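Local coordinates for protein putative alpha-L-fucosidase (Bacteroides thetaiotaomicron, PDB 3EYP) that probably hydrolyses alpha-L-fucosides as a glycoside hydrolase of family 29, with a TIM-barrel domain followed by an F5/8 type C beta-sandwich, at residues A[327-331]-A[372-378]; A[353-359]-A[445-449]; A[366-372]-A[433-439]; A[409-413]-A[425-429]. One frame throughout, in Å; residues are numbered along the deposited sequence.

All four contacts belong to the C-terminal beta-sandwich or the loop leading into it, and all are partly buried: apolar side chains lie inside (F357, I448, F370, L437), exposed or polar ones outside (K353, N354; the ion-paired D367, R436 and R438). Contacts 2 and 3 are antiparallel strand pairs, each in one of the two sheets, meeting through the interior, where I448 CD1 lies 3.9 Å from I439 CD1. Contacts 1 and 4 have no strand ladder. Contact 1 packs leucines at the corner after strand 366-372, sharing L372 with contact 3; contact 4 lays the loop after strand 408-409 on strand 423-432 of the other sheet, through two apolar pairs and one carboxylate hydrogen bond.

Contact 1 of 4, residues A[327-331]-A[372-378]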
loop_
_atom_site.group_PDB
_atom_site.type_symbol
_atom_site.label_atom_id
_atom_site.label_comp_id
_atom_site.label_asym_id
_atom_site.label_seq_id
_atom_site.Cartn_x
_atom_site.Cartn_y
_atom_site.Cartn_z
ATOM N N LEU A 327 -3.592 -25.043 -5.648
ATOM C CA LEU A 327 -3.300 -26.475 -5.772
ATOM C C LEU A 327 -4.125 -27.300 -4.804
ATOM O O LEU A 327 -4.189 -28.537 -4.902
ATOM C CB LEU A 327 -1.821 -26.759 -5.565
ATOM C CG LEU A 327 -0.964 -26.128 -6.667
ATOM C CD1 LEU A 327 0.514 -26.428 -6.460
ATOM C CD2 LEU A 327 -1.465 -26.579 -8.081
ATOM N N LEU A 328 -4.779 -26.624 -3.877
ATOM C CA LEU A 328 -5.622 -27.350 -2.937
ATOM C C LEU A 328 -6.976 -27.616 -3.569
ATOM O O LEU A 328 -7.765 -28.402 -3.042
ATOM C CB LEU A 328 -5.843 -26.592 -1.626
ATOM C CG LEU A 328 -4.627 -26.354 -0.756
ATOM C CD1 LEU A 328 -5.054 -25.606 0.504
ATOM C CD2 LEU A 328 -3.884 -27.664 -0.454
ATOM N N ARG A 329 -7.291 -26.954 -4.680
ATOM C CA ARG A 329 -8.645 -27.096 -5.175
ATOM C C ARG A 329 -8.910 -28.544 -5.555
ATOM O O ARG A 329 -8.075 -29.249 -6.072
ATOM C CB ARG A 329 -8.986 -26.088 -6.258
ATOM C CG ARG A 329 -9.665 -24.850 -5.577
ATOM C CD ARG A 329 -9.788 -23.658 -6.518
ATOM N NE ARG A 329 -10.567 -24.029 -7.690
ATOM C CZ ARG A 329 -11.890 -24.001 -7.758
ATOM N NH1 ARG A 329 -12.480 -24.381 -8.885
ATOM N NH2 ARG A 329 -12.623 -23.595 -6.719
ATOM N N GLY A 330 -10.080 -28.997 -5.202
ATOM C CA GLY A 330 -10.455 -30.356 -5.544
ATOM C C GLY A 330 -10.273 -31.272 -4.376
ATOM O O GLY A 330 -10.751 -32.418 -4.394
ATOM N N ALA A 331 -9.621 -30.738 -3.344
ATOM C CA ALA A 331 -9.334 -31.513 -2.109
ATOM C C ALA A 331 -10.591 -31.987 -1.402
ATOM O O ALA A 331 -11.680 -31.428 -1.557
ATOM C CB ALA A 331 -8.428 -30.715 -1.117
ATOM N N LEU A 372 -5.601 -34.435 -0.910
ATOM C CA LEU A 372 -5.506 -34.208 -2.333
ATOM C C LEU A 372 -5.553 -35.520 -3.096
ATOM O O LEU A 372 -4.894 -36.464 -2.722
ATOM C CB LEU A 372 -4.197 -33.489 -2.670
ATOM C CG LEU A 372 -4.170 -32.083 -2.061
ATOM C CD1 LEU A 372 -2.774 -31.724 -1.575
ATOM C CD2 LEU A 372 -4.728 -31.063 -3.033
ATOM N N PRO A 373 -6.314 -35.567 -4.181
ATOM C CA PRO A 373 -6.435 -36.819 -4.940
ATOM C C PRO A 373 -5.112 -37.310 -5.470
ATOM O O PRO A 373 -4.853 -38.507 -5.520
ATOM C CB PRO A 373 -7.343 -36.433 -6.108
ATOM C CG PRO A 373 -7.295 -34.955 -6.156
ATOM C CD PRO A 373 -7.138 -34.499 -4.762
ATOM N N LYS A 374 -4.279 -36.377 -5.887
ATOM C CA LYS A 374 -2.913 -36.713 -6.307
ATOM C C LYS A 374 -1.915 -35.808 -5.595
ATOM O O LYS A 374 -2.239 -34.667 -5.250
ATOM C CB LYS A 374 -2.780 -36.580 -7.837
ATOM N N THR A 375 -0.706 -36.295 -5.400
ATOM C CA THR A 375 0.298 -35.470 -4.744
ATOM C C THR A 375 0.719 -34.254 -5.586
ATOM O O THR A 375 0.943 -34.299 -6.794
ATOM C CB THR A 375 1.543 -36.228 -4.264
ATOM O OG1 THR A 375 2.593 -36.101 -5.223
ATOM C CG2 THR A 375 1.250 -37.666 -3.960
ATOM N N ILE A 376 0.809 -33.153 -4.874
ATOM C CA ILE A 376 1.144 -31.845 -5.449
ATOM C C ILE A 376 2.522 -31.373 -5.019
ATOM O O ILE A 376 3.062 -31.788 -3.997
ATOM C CB ILE A 376 0.100 -30.774 -5.013
ATOM C CG1 ILE A 376 0.108 -30.605 -3.482
ATOM C CG2 ILE A 376 -1.266 -31.156 -5.520
ATOM C CD1 ILE A 376 -0.792 -29.475 -2.929
ATOM N N GLU A 377 3.082 -30.477 -5.827
ATOM C CA GLU A 377 4.320 -29.768 -5.471
ATOM C C GLU A 377 4.045 -28.254 -5.329
ATOM O O GLU A 377 3.508 -27.595 -6.232
ATOM C CB GLU A 377 5.416 -29.994 -6.498
ATOM C CG GLU A 377 6.768 -29.581 -6.005
ATOM C CD GLU A 377 7.838 -29.517 -7.108
ATOM O OE1 GLU A 377 7.488 -29.491 -8.316
ATOM O OE2 GLU A 377 9.035 -29.480 -6.738
ATOM N N PHE A 378 4.396 -27.724 -4.166
ATOM C CA PHE A 378 4.223 -26.263 -3.923
ATOM C C PHE A 378 5.372 -25.631 -3.155
ATOM O O PHE A 378 6.085 -26.281 -2.404
ATOM C CB PHE A 378 2.866 -25.955 -3.270
ATOM C CG PHE A 378 2.728 -26.477 -1.851
ATOM C CD1 PHE A 378 2.970 -25.653 -0.770
ATOM C CD2 PHE A 378 2.340 -27.792 -1.618
ATOM C CE1 PHE A 378 2.850 -26.131 0.541
ATOM C CE2 PHE A 378 2.223 -28.287 -0.326
ATOM C CZ PHE A 378 2.480 -27.455 0.764
#
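Apolar side chains, mostly leucines, make this contact, and no hydrogen bond crosses between 327-331 and 372-378. L327 points its CA-CB bond toward the other segment, which puts its CB 3.9 Å from CD1 of I376. Its mt rotamer (chi1 -65°, chi2 -179°) carries CD1 on to within 4.0 Å of F378 CB and 3.2 Å of the E377 carbonyl O. I376 meets it with chi1 at p and chi2 at t, an extended branch whose CD1 also lies 4.4 Å from L328 CD2. L328 has the same mt rotamer but sets out in the other direction; only its CD2 swings back, to 4.3 Å from L372 CD2. L372, with chi1 at m and chi2 between wells at 143°, brings CD2 against the backbone of 327-331, 3.2 Å from L327 O and 3.8 Å from L328 CA, and 4.2 Å from A331 CB.

The turn is type II, L328 to A331, closed by A331 N to L328 O at 3.0 Å. G330 holds its third position at phi/psi 100/-10, where a CB would jam against the preceding carbonyl oxygen. In the other segment the chain turns a corner at P373 and K374, passing from strand 366-372 of one sheet to strand 375-378 of the other. L328 also reaches V435 of one sheet and F451 and V453 of the other, so the turn before strand 332-335 packs between the two sheets of the F5/8 type C beta-sandwich.

Contact 2 of 4, residues A[353-359]-A[445-449]; sequences KNTYFAG and CPAIH
Two nearly antiparallel segments (end-to-end directions 160° apart) pair as edge strand 357-358 against strand 447-454 of the beta-sandwich. K353 (-67/-47) and N354 (-94/-15) are loop, with K353 O 3.1 Å and N354 O 3.7 Å from H449 CE1. T355 is extended (-85/157), and its O accepts from ND1 of H449 (chi1 -90°, chi2 -59°) at 2.7 Å. Y356, chi1 p, places its ring edge toward the H449 face, offset edge-to-face with centroids 5.6 Å apart and planes at 81°, and CD1 4.2 Å from A447 CB. F357 and I448 are the hydrogen-bonded pair (CA-CA 5.2 Å): F357 N to I448 O and I448 N to F357 O, both 2.9 Å. The F357 ring (chi1 t) enters the interior, CE2 4.1 Å from P446 CG. A358 opposes A447, non-hydrogen-bonded, CA-CA 4.5 Å. G359 N donates to P446 O at 3.1 Å; a CB there would clash with P446 CD. A carbonyl oxygen can only accept, so the bond to T355 O requires the proton on H449 ND1.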
loop_
_atom_site.group_PDB
_atom_site.type_symbol
_atom_site.label_atom_id
_atom_site.label_comp_id
_atom_site.label_asym_id
_atom_site.label_seq_id
_atom_site.Cartn_x
_atom_site.Cartn_y
_atom_site.Cartn_z
ATOM N N LYS A 353 -15.616 -14.101 -3.381
ATOM C CA LYS A 353 -15.122 -12.920 -2.640
ATOM C C LYS A 353 -15.638 -12.943 -1.195
ATOM O O LYS A 353 -14.871 -12.798 -0.219
ATOM C CB LYS A 353 -15.506 -11.613 -3.364
ATOM C CG LYS A 353 -15.274 -10.366 -2.565
ATOM C CD LYS A 353 -16.317 -9.263 -2.879
ATOM C CE LYS A 353 -16.490 -9.013 -4.368
ATOM N NZ LYS A 353 -17.198 -7.701 -4.601
ATOM N N ASN A 354 -16.929 -13.210 -1.076
ATOM C CA ASN A 354 -17.673 -12.973 0.179
ATOM C C ASN A 354 -17.815 -14.138 1.163
ATOM O O ASN A 354 -18.185 -13.942 2.312
ATOM C CB ASN A 354 -19.063 -12.470 -0.152
ATOM C CG ASN A 354 -19.038 -11.124 -0.869
ATOM O OD1 ASN A 354 -19.784 -10.921 -1.853
ATOM N ND2 ASN A 354 -18.171 -10.200 -0.402
ATOM N N THR A 355 -17.548 -15.349 0.711
ATOM C CA THR A 355 -17.680 -16.523 1.596
ATOM C C THR A 355 -16.419 -16.756 2.423
ATOM O O THR A 355 -15.323 -16.320 2.081
ATOM C CB THR A 355 -17.960 -17.774 0.813
ATOM O OG1 THR A 355 -16.907 -17.967 -0.124
ATOM C CG2 THR A 355 -19.282 -17.620 0.053
ATOM N N TYR A 356 -16.626 -17.446 3.530
ATOM C CA TYR A 356 -15.526 -17.854 4.399
ATOM C C TYR A 356 -15.834 -19.031 5.278
ATOM O O TYR A 356 -16.981 -19.283 5.606
ATOM C CB TYR A 356 -15.122 -16.661 5.262
ATOM C CG TYR A 356 -16.228 -15.982 5.998
ATOM C CD1 TYR A 356 -16.450 -16.263 7.334
ATOM C CD2 TYR A 356 -17.026 -15.033 5.392
ATOM C CE1 TYR A 356 -17.404 -15.631 8.043
ATOM C CE2 TYR A 356 -18.015 -14.382 6.118
ATOM C CZ TYR A 356 -18.193 -14.721 7.444
ATOM O OH TYR A 356 -19.143 -14.140 8.216
ATOM N N PHE A 357 -14.767 -19.749 5.629
ATOM C CA PHE A 357 -14.756 -20.666 6.773
ATOM C C PHE A 357 -14.867 -19.921 8.106
ATOM O O PHE A 357 -14.237 -18.883 8.308
ATOM C CB PHE A 357 -13.487 -21.515 6.784
ATOM C CG PHE A 357 -13.290 -22.274 8.066
ATOM C CD1 PHE A 357 -14.222 -23.235 8.468
ATOM C CD2 PHE A 357 -12.220 -21.976 8.909
ATOM C CE1 PHE A 357 -14.052 -23.896 9.650
ATOM C CE2 PHE A 357 -12.058 -22.608 10.079
ATOM C CZ PHE A 357 -12.966 -23.581 10.471
ATOM N N ALA A 358 -15.647 -20.473 9.035
ATOM C CA ALA A 358 -15.644 -19.949 10.413
ATOM C C ALA A 358 -15.853 -21.048 11.410
ATOM O O ALA A 358 -16.469 -22.085 11.103
ATOM C CB ALA A 358 -16.706 -18.855 10.636
ATOM N N GLY A 359 -15.349 -20.754 12.585
ATOM C CA GLY A 359 -15.490 -21.539 13.789
ATOM C C GLY A 359 -16.645 -21.102 14.651
ATOM O O GLY A 359 -17.406 -20.193 14.340
ATOM N N CYS A 445 -13.118 -16.856 17.418
ATOM C CA CYS A 445 -13.221 -18.005 16.515
ATOM C C CYS A 445 -12.745 -17.531 15.145
ATOM O O CYS A 445 -12.973 -16.402 14.798
ATOM C CB CYS A 445 -14.624 -18.571 16.420
ATOM S SG CYS A 445 -15.851 -17.461 15.852
ATOM N N PRO A 446 -12.101 -18.392 14.378
ATOM C CA PRO A 446 -11.577 -18.007 13.043
ATOM C C PRO A 446 -12.635 -17.622 12.034
ATOM O O PRO A 446 -13.758 -18.119 12.044
ATOM C CB PRO A 446 -10.871 -19.262 12.557
ATOM C CG PRO A 446 -11.297 -20.367 13.456
ATOM C CD PRO A 446 -11.799 -19.786 14.726
ATOM N N ALA A 447 -12.233 -16.720 11.159
ATOM C CA ALA A 447 -13.038 -16.298 10.002
ATOM C C ALA A 447 -12.108 -16.056 8.829
ATOM O O ALA A 447 -11.419 -15.033 8.801
ATOM C CB ALA A 447 -13.804 -15.030 10.337
ATOM N N ILE A 448 -12.020 -17.055 7.948
ATOM C CA ILE A 448 -11.011 -17.098 6.880
ATOM C C ILE A 448 -11.617 -17.227 5.472
ATOM O O ILE A 448 -12.341 -18.204 5.133
ATOM C CB ILE A 448 -10.000 -18.233 7.151
ATOM C CG1 ILE A 448 -9.310 -17.977 8.513
ATOM C CG2 ILE A 448 -8.950 -18.340 5.984
ATOM C CD1 ILE A 448 -8.792 -19.211 9.219
ATOM N N HIS A 449 -11.270 -16.254 4.645
ATOM C CA HIS A 449 -11.828 -16.147 3.301
ATOM C C HIS A 449 -11.186 -17.167 2.386
ATOM O O HIS A 449 -11.842 -17.834 1.599
ATOM C CB HIS A 449 -11.589 -14.745 2.677
ATOM C CG HIS A 449 -12.667 -13.758 2.952
ATOM N ND1 HIS A 449 -13.979 -13.971 2.567
ATOM C CD2 HIS A 449 -12.627 -12.507 3.477
ATOM C CE1 HIS A 449 -14.712 -12.925 2.921
ATOM N NE2 HIS A 449 -13.913 -12.015 3.452
#

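Contact 3 of 4, residues A[366-372]-A[433-439]; sequences ADIIFTL and KQVRLRI
This is an antiparallel ladder in the F5/8 type C beta-sandwich: extended strands 366-372 and 434-439, axes approaching to 4.6 Å and directions 167° apart. The register runs A366-I439, I368-L437 and F370-V435 as hydrogen-bonded pairs, alternating with non-hydrogen-bonded D367-R438, I369-R436 and T371-Q434. Backbone bonds include L437 N to I368 O and F370 N to V435 O, both 2.7 Å, and L372 N to K433 O 3.0 Å. K433 and Q434 both face T401 in a classic beta bulge.

Apolar packing lies on the interior face: I368 CD1 to L437 CD2, F370 (chi1 m) CE2 to L437 CB and L372 CD1 to V435 CG2, each 4.2 Å.

On the other face D367 (chi1 m) makes a two-point, hydrogen-bonded salt bridge with R438, NE to OD1 and NH1 to OD2, each 3.0 Å. R436, paired with E399, adds a long salt bridge of charges only, NH2 to D367 OD2 3.9 Å, the oxygen well out of the guanidinium plane. An uncharged side-chain hydrogen bond there joins Q434 NE2 to T371 OG1 at 2.8 Å.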
loop_
_atom_site.group_PDB
_atom_site.type_symbol
_atom_site.label_atom_id
_atom_site.label_comp_id
_atom_site.label_asym_id
_atom_site.label_seq_id
_atom_site.Cartn_x
_atom_site.Cartn_y
_atom_site.Cartn_z
ATOM N N ALA A 366 -8.781 -24.280 15.417
ATOM C CA ALA A 366 -9.239 -25.226 14.379
ATOM C C ALA A 366 -8.124 -25.891 13.618
ATOM O O ALA A 366 -7.046 -25.321 13.368
ATOM C CB ALA A 366 -10.197 -24.580 13.419
ATOM N N ASP A 367 -8.419 -27.119 13.229
ATOM C CA ASP A 367 -7.511 -27.909 12.402
ATOM C C ASP A 367 -8.270 -28.352 11.175
ATOM O O ASP A 367 -9.336 -28.943 11.302
ATOM C CB ASP A 367 -7.038 -29.153 13.139
ATOM C CG ASP A 367 -5.939 -28.874 14.183
ATOM O OD1 ASP A 367 -5.211 -27.849 14.101
ATOM O OD2 ASP A 367 -5.776 -29.742 15.100
ATOM N N ILE A 368 -7.688 -28.039 10.021
ATOM C CA ILE A 368 -8.226 -28.325 8.698
ATOM C C ILE A 368 -7.247 -29.123 7.843
ATOM O O ILE A 368 -6.074 -28.759 7.650
ATOM C CB ILE A 368 -8.596 -27.055 7.911
ATOM C CG1 ILE A 368 -9.486 -26.081 8.746
ATOM C CG2 ILE A 368 -9.309 -27.456 6.659
ATOM C CD1 ILE A 368 -8.739 -25.118 9.681
ATOM N N ILE A 369 -7.748 -30.242 7.346
ATOM C CA ILE A 369 -6.909 -31.188 6.602
ATOM C C ILE A 369 -7.462 -31.285 5.210
ATOM O O ILE A 369 -8.656 -31.510 5.002
ATOM C CB ILE A 369 -6.845 -32.579 7.295
ATOM C CG1 ILE A 369 -6.136 -32.411 8.612
ATOM C CG2 ILE A 369 -6.105 -33.650 6.403
ATOM C CD1 ILE A 369 -6.004 -33.712 9.459
ATOM N N PHE A 370 -6.571 -31.049 4.269
ATOM C CA PHE A 370 -6.903 -31.085 2.873
ATOM C C PHE A 370 -6.252 -32.316 2.333
ATOM O O PHE A 370 -5.037 -32.454 2.388
ATOM C CB PHE A 370 -6.382 -29.834 2.140
ATOM C CG PHE A 370 -6.876 -28.534 2.722
ATOM C CD1 PHE A 370 -7.937 -27.886 2.165
ATOM C CD2 PHE A 370 -6.283 -27.996 3.838
ATOM C CE1 PHE A 370 -8.395 -26.675 2.709
ATOM C CE2 PHE A 370 -6.736 -26.808 4.393
ATOM C CZ PHE A 370 -7.777 -26.160 3.828
ATOM N N THR A 371 -7.091 -33.224 1.849
ATOM C CA THR A 371 -6.613 -34.482 1.234
ATOM C C THR A 371 -6.751 -34.404 -0.277
ATOM O O THR A 371 -7.836 -34.257 -0.855
ATOM C CB THR A 371 -7.340 -35.713 1.809
ATOM O OG1 THR A 371 -7.138 -35.785 3.229
ATOM C CG2 THR A 371 -6.795 -36.992 1.185
ATOM N N LEU A 372 -5.601 -34.435 -0.910
ATOM C CA LEU A 372 -5.506 -34.208 -2.333
ATOM C C LEU A 372 -5.553 -35.520 -3.096
ATOM O O LEU A 372 -4.894 -36.464 -2.722
ATOM C CB LEU A 372 -4.197 -33.489 -2.670
ATOM C CG LEU A 372 -4.170 -32.083 -2.061
ATOM C CD1 LEU A 372 -2.774 -31.724 -1.575
ATOM C CD2 LEU A 372 -4.728 -31.063 -3.033
ATOM N N LYS A 433 0.715 -34.925 -0.238
ATOM C CA LYS A 433 -0.525 -35.625 -0.495
ATOM C C LYS A 433 -1.639 -35.073 0.365
ATOM O O LYS A 433 -2.786 -35.065 -0.010
ATOM C CB LYS A 433 -0.384 -37.123 -0.226
ATOM C CG LYS A 433 -1.219 -37.973 -1.164
ATOM C CD LYS A 433 -2.593 -37.363 -1.464
ATOM C CE LYS A 433 -3.682 -38.027 -0.643
ATOM N NZ LYS A 433 -4.360 -39.112 -1.407
ATOM N N GLN A 434 -1.257 -34.597 1.527
ATOM C CA GLN A 434 -2.185 -33.863 2.397
ATOM C C GLN A 434 -1.528 -32.648 3.022
ATOM O O GLN A 434 -0.334 -32.623 3.255
ATOM C CB GLN A 434 -2.654 -34.768 3.532
ATOM C CG GLN A 434 -3.342 -36.044 3.096
ATOM C CD GLN A 434 -3.734 -36.827 4.304
ATOM O OE1 GLN A 434 -2.882 -37.453 4.930
ATOM N NE2 GLN A 434 -4.998 -36.717 4.710
ATOM N N VAL A 435 -2.359 -31.651 3.261
ATOM C CA VAL A 435 -1.954 -30.386 3.868
ATOM C C VAL A 435 -2.851 -30.080 5.034
ATOM O O VAL A 435 -4.088 -30.112 4.924
ATOM C CB VAL A 435 -2.065 -29.182 2.869
ATOM C CG1 VAL A 435 -1.730 -27.794 3.585
ATOM C CG2 VAL A 435 -1.220 -29.410 1.625
ATOM N N ARG A 436 -2.211 -29.743 6.133
ATOM C CA ARG A 436 -2.916 -29.320 7.340
ATOM C C ARG A 436 -2.729 -27.847 7.697
ATOM O O ARG A 436 -1.604 -27.354 7.831
ATOM C CB ARG A 436 -2.513 -30.176 8.555
ATOM C CG ARG A 436 -3.286 -29.787 9.788
ATOM C CD ARG A 436 -3.295 -30.842 10.871
ATOM N NE ARG A 436 -2.030 -30.960 11.576
ATOM C CZ ARG A 436 -1.920 -31.533 12.781
ATOM N NH1 ARG A 436 -0.751 -31.626 13.383
ATOM N NH2 ARG A 436 -3.002 -31.973 13.404
ATOM N N LEU A 437 -3.862 -27.189 7.905
ATOM C CA LEU A 437 -3.896 -25.811 8.428
ATOM C C LEU A 437 -4.336 -25.850 9.880
ATOM O O LEU A 437 -5.464 -26.254 10.196
ATOM C CB LEU A 437 -4.845 -24.948 7.616
ATOM C CG LEU A 437 -5.089 -23.539 8.148
ATOM C CD1 LEU A 437 -3.742 -22.720 8.238
ATOM C CD2 LEU A 437 -6.148 -22.853 7.279
ATOM N N ARG A 438 -3.400 -25.470 10.763
ATOM C CA ARG A 438 -3.646 -25.362 12.196
ATOM C C ARG A 438 -3.856 -23.903 12.616
ATOM O O ARG A 438 -2.929 -23.088 12.564
ATOM C CB ARG A 438 -2.469 -25.931 13.004
ATOM C CG ARG A 438 -1.939 -27.340 12.567
ATOM C CD ARG A 438 -1.266 -28.050 13.762
ATOM N NE ARG A 438 -2.318 -28.562 14.646
ATOM C CZ ARG A 438 -2.120 -29.232 15.790
ATOM N NH1 ARG A 438 -3.171 -29.673 16.488
ATOM N NH2 ARG A 438 -0.901 -29.434 16.256
ATOM N N ILE A 439 -5.088 -23.603 13.024
ATOM C CA ILE A 439 -5.443 -22.355 13.718
ATOM C C ILE A 439 -5.236 -22.648 15.169
ATOM O O ILE A 439 -5.983 -23.434 15.777
ATOM C CB ILE A 439 -6.922 -21.896 13.459
ATOM C CG1 ILE A 439 -7.169 -21.695 11.985
ATOM C CG2 ILE A 439 -7.288 -20.566 14.245
ATOM C CD1 ILE A 439 -6.065 -21.007 11.289
HETATM O O HOH W 1 -4.995 -26.181 16.068
#

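Contact 4 of 4, residues A[409-413]-A[425-429]; sequences TIPEA and VRLAP
E412 lies across V425 to A428, its CB 3.4 Å from R426 O and 3.8 Å from V425 CG1. The contact lays a loop over strand 423-432 of the F5/8 type C beta-sandwich, joining the two sheets without a ladder: 409-413 leaves strand 408-409 of one sheet, while 425-427 is extended in the other. The nearest CA pairs are E412-L427 at 6.0 Å and A413-V425 at 6.7 Å. The loop turns through P411 (-52/-36) and E412 (-86/-8), with A413 N bonded to I410 O at 2.9 Å, and I410, E412 and A413 all direct CB toward the other segment.

I410 (chi1 m, chi2 t) sets CG2 4.0 Å from L427 CB, and also touches V398 and Y400. A413 CB lies 4.1 Å from CG1 of V425 (chi1 t). E412 (chi1 m, chi2 p) carries its carboxylate along the strand to A428; water 2 donates to E412 OE1 (3.3 Å) and A428 O (3.0 Å), and A428 N donates to E412 OE2 at 3.0 Å.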
loop_
_atom_site.group_PDB
_atom_site.type_symbol
_atom_site.label_atom_id
_atom_site.label_comp_id
_atom_site.label_asym_id
_atom_site.label_seq_id
_atom_site.Cartn_x
_atom_site.Cartn_y
_atom_site.Cartn_z
ATOM N N THR A 409 6.525 -30.441 9.324
ATOM C CA THR A 409 6.347 -29.010 9.503
ATOM C C THR A 409 6.963 -28.301 8.316
ATOM O O THR A 409 7.809 -28.841 7.620
ATOM C CB THR A 409 6.955 -28.454 10.792
ATOM O OG1 THR A 409 8.389 -28.346 10.654
ATOM C CG2 THR A 409 6.542 -29.280 12.002
ATOM N N ILE A 410 6.470 -27.096 8.076
ATOM C CA ILE A 410 7.024 -26.207 7.065
ATOM C C ILE A 410 7.719 -25.077 7.805
ATOM O O ILE A 410 7.066 -24.287 8.455
ATOM C CB ILE A 410 5.930 -25.633 6.133
ATOM C CG1 ILE A 410 5.230 -26.774 5.360
ATOM C CG2 ILE A 410 6.570 -24.679 5.126
ATOM C CD1 ILE A 410 3.993 -26.361 4.577
ATOM N N PRO A 411 9.054 -25.014 7.741
ATOM C CA PRO A 411 9.811 -24.111 8.597
ATOM C C PRO A 411 9.352 -22.697 8.564
ATOM O O PRO A 411 9.391 -22.034 9.581
ATOM C CB PRO A 411 11.214 -24.190 8.025
ATOM C CG PRO A 411 11.326 -25.592 7.492
ATOM C CD PRO A 411 9.940 -25.890 6.950
ATOM N N GLU A 412 8.930 -22.251 7.384
ATOM C CA GLU A 412 8.606 -20.835 7.143
ATOM C C GLU A 412 7.154 -20.519 7.528
ATOM O O GLU A 412 6.707 -19.356 7.550
ATOM C CB GLU A 412 8.878 -20.458 5.645
ATOM C CG GLU A 412 10.306 -20.791 5.058
ATOM C CD GLU A 412 10.403 -22.223 4.481
ATOM O OE1 GLU A 412 9.632 -23.078 4.930
ATOM O OE2 GLU A 412 11.256 -22.517 3.577
ATOM N N ALA A 413 6.413 -21.573 7.836
ATOM C CA ALA A 413 4.987 -21.468 8.147
ATOM C C ALA A 413 4.617 -22.149 9.437
ATOM O O ALA A 413 3.603 -22.829 9.511
ATOM C CB ALA A 413 4.114 -22.032 6.983
ATOM N N VAL A 425 3.345 -16.809 2.393
ATOM C CA VAL A 425 4.572 -17.454 2.836
ATOM C C VAL A 425 5.211 -18.143 1.641
ATOM O O VAL A 425 4.524 -18.750 0.813
ATOM C CB VAL A 425 4.315 -18.467 3.995
ATOM C CG1 VAL A 425 5.553 -19.391 4.172
ATOM C CG2 VAL A 425 4.007 -17.685 5.290
ATOM N N ARG A 426 6.505 -17.936 1.506
ATOM C CA ARG A 426 7.291 -18.640 0.519
ATOM C C ARG A 426 8.183 -19.645 1.255
ATOM O O ARG A 426 8.647 -19.397 2.380
ATOM C CB ARG A 426 8.165 -17.682 -0.295
ATOM C CG ARG A 426 7.411 -16.713 -1.177
ATOM C CD ARG A 426 8.363 -15.812 -1.838
ATOM N NE ARG A 426 8.772 -14.823 -0.861
ATOM C CZ ARG A 426 9.634 -13.855 -1.112
ATOM N NH1 ARG A 426 10.150 -13.758 -2.335
ATOM N NH2 ARG A 426 9.934 -12.980 -0.151
ATOM N N LEU A 427 8.415 -20.760 0.591
ATOM C CA LEU A 427 8.973 -21.943 1.243
ATOM C C LEU A 427 9.685 -22.796 0.246
ATOM O O LEU A 427 9.326 -22.820 -0.930
ATOM C CB LEU A 427 7.843 -22.771 1.882
ATOM C CG LEU A 427 6.640 -23.215 1.014
ATOM C CD1 LEU A 427 6.506 -24.767 0.971
ATOM C CD2 LEU A 427 5.341 -22.565 1.446
ATOM N N ALA A 428 10.725 -23.468 0.733
ATOM C CA ALA A 428 11.398 -24.494 -0.060
ATOM C C ALA A 428 10.334 -25.494 -0.531
ATOM O O ALA A 428 9.474 -25.918 0.254
ATOM C CB ALA A 428 12.543 -25.175 0.739
ATOM N N PRO A 429 10.356 -25.823 -1.837
ATOM C CA PRO A 429 9.364 -26.636 -2.468
ATOM C C PRO A 429 9.171 -27.916 -1.703
ATOM O O PRO A 429 10.132 -28.514 -1.216
ATOM C CB PRO A 429 9.961 -26.924 -3.843
ATOM C CG PRO A 429 10.911 -25.849 -4.106
ATOM C CD PRO A 429 11.476 -25.531 -2.744
HETATM O O HOH W 2 9.638 -25.854 3.220
#